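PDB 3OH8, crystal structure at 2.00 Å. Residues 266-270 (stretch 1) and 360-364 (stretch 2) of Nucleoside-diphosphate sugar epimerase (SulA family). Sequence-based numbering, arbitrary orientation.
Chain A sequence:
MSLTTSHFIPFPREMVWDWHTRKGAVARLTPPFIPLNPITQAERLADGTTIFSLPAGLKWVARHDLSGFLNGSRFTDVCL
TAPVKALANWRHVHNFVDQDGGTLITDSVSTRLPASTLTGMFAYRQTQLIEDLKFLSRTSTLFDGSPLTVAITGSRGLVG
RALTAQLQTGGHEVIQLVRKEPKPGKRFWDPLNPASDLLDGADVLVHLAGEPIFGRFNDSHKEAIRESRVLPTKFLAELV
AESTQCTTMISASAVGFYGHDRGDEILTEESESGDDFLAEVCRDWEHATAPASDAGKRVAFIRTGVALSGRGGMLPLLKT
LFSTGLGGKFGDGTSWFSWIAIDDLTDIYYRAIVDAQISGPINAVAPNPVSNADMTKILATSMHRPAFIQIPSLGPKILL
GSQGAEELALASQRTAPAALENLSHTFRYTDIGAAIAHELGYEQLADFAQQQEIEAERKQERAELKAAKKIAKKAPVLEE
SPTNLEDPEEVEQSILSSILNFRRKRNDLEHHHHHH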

# COMPACT_ATOMS: atom_id res chain seq x y z
N ILE A 266 -22.01 0.84 17.15
CA ILE A 266 -20.68 1.31 16.79
C ILE A 266 -19.68 0.37 17.43
O ILE A 266 -19.65 0.23 18.65
N LEU A 267 -18.87 -0.29 16.62
CA LEU A 267 -17.94 -1.30 17.12
C LEU A 267 -16.55 -0.72 17.39
O LEU A 267 -15.89 -0.18 16.49
N THR A 268 -16.11 -0.86 18.63
CA THR A 268 -14.82 -0.36 19.09
C THR A 268 -14.02 -1.54 19.60
O THR A 268 -14.56 -2.62 19.79
N GLU A 269 -12.73 -1.36 19.86
CA GLU A 269 -11.94 -2.45 20.41
C GLU A 269 -12.45 -2.86 21.79
O GLU A 269 -12.02 -3.87 22.35
N GLU A 270 -13.38 -2.08 22.33
CA GLU A 270 -14.02 -2.39 23.61
C GLU A 270 -15.23 -3.29 23.43
O GLU A 270 -15.69 -3.91 24.39
N GLY A 360 -2.60 -5.36 21.71
CA GLY A 360 -3.99 -5.80 21.80
C GLY A 360 -4.69 -5.62 20.47
O GLY A 360 -4.04 -5.45 19.43
N PRO A 361 -6.03 -5.67 20.48
CA PRO A 361 -6.80 -5.50 19.24
C PRO A 361 -6.74 -4.07 18.69
O PRO A 361 -6.83 -3.12 19.46
N ILE A 362 -6.58 -3.93 17.38
CA ILE A 362 -6.65 -2.63 16.73
C ILE A 362 -7.64 -2.72 15.57
O ILE A 362 -7.48 -3.56 14.70
N ASN A 363 -8.68 -1.89 15.58
CA ASN A 363 -9.58 -1.85 14.42
C ASN A 363 -8.88 -1.10 13.29
O ASN A 363 -8.68 0.11 13.36
N ALA A 364 -8.48 -1.83 12.24
CA ALA A 364 -7.86 -1.17 11.09
C ALA A 364 -8.93 -0.90 10.06
O ALA A 364 -9.13 -1.68 9.14

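The most unusual feature of this contact is a loop carboxylate that takes up a strand amide: the side chain of Glu269, projecting from a loop, reaches the backbone of the strand 360-364 and accepts a hydrogen bond from a main-chain amide, much as a neighbouring strand's carbonyl might. Its OE2 lies 2.7 Å from Asn363 N, with an N-H...O angle of 163°, so the amide proton points almost straight at the oxygen. The same OE2 receives a second proton from water 1, at 2.6 Å, and that water also donates to Asn363 O, at 3.1 Å. Carboxylate and water together thus engage both polar backbone atoms of Asn363.

Glu269 reaches the strand in a bent conformation. Its CA-to-CB bond points toward the strand, and with chi1 m and chi2 p (85°) the chain bends rather than extending fully. Glu269 CG passes 3.3 Å from Pro361 O, while Glu269 CB lies 4.1 Å from Pro361 CG, placing the aliphatic part of the glutamate against the proline ring. The CA-to-CB bond of Pro361, whose ring is puckered C-gamma endo, also points toward stretch 1. Glu269 and Pro361 are the closest pair in backbone register, their CA atoms 6.1 Å apart. Farther along, Glu269 OE2 comes within 3.2 Å of Asn363 CB, and both carboxylate oxygens also have hydrogen-bond partners elsewhere in the structure.

Asn363, with chi1 m, is the other strand residue directed toward stretch 1, and it is buried. Its side chain extends to the backbone around Leu267 and Thr268.

The intervening Ile362 (m, m) points away, as does Ala364, in keeping with the alternation of a strand. Leu267 (m, t) leaves CA sideways and its end leads away, whereas the CA-to-CB bond of Thr268 (m) points away. The interface is correspondingly small, burying 217 Å² in total over both sides, and Glu269 contributes the largest share.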

# COMPACT_ATOMS: atom_id res chain seq x y z
CB ILE A 266 -20.44 2.74 17.28
CG1 ILE A 266 -21.29 3.73 16.47
CG2 ILE A 266 -18.97 3.10 17.17
CD1 ILE A 266 -21.18 5.16 16.94
CB LEU A 267 -17.85 -2.48 16.14
CG LEU A 267 -19.21 -3.11 15.84
CD1 LEU A 267 -19.15 -3.97 14.57
CD2 LEU A 267 -19.70 -3.93 17.04
CB THR A 268 -15.03 0.64 20.25
OG1 THR A 268 -15.56 1.87 19.72
CG2 THR A 268 -13.74 0.94 20.97
CB GLU A 269 -10.45 -2.09 20.44
CG GLU A 269 -9.84 -1.83 19.03
CD GLU A 269 -10.04 -0.41 18.52
OE1 GLU A 269 -10.70 0.40 19.21
OE2 GLU A 269 -9.52 -0.09 17.43
CB GLU A 270 -14.51 -1.11 24.30
CG GLU A 270 -13.47 -0.05 24.48
CD GLU A 270 -12.66 -0.26 25.72
OE1 GLU A 270 -12.74 0.60 26.63
OE2 GLU A 270 -11.94 -1.28 25.80
CB PRO A 361 -8.24 -5.83 19.68
CG PRO A 361 -8.26 -5.47 21.16
CD PRO A 361 -6.89 -5.87 21.66
CB ILE A 362 -5.29 -2.24 16.16
CG1 ILE A 362 -4.23 -2.20 17.27
CG2 ILE A 362 -5.39 -0.92 15.46
CD1 ILE A 362 -4.47 -1.09 18.32
CB ASN A 363 -10.91 -1.15 14.76
CG ASN A 363 -11.82 -2.01 15.64
OD1 ASN A 363 -12.81 -1.51 16.19
ND2 ASN A 363 -11.51 -3.28 15.77
CB ALA A 364 -6.75 -2.03 10.51
O HOH W 1 -8.22 1.61 15.98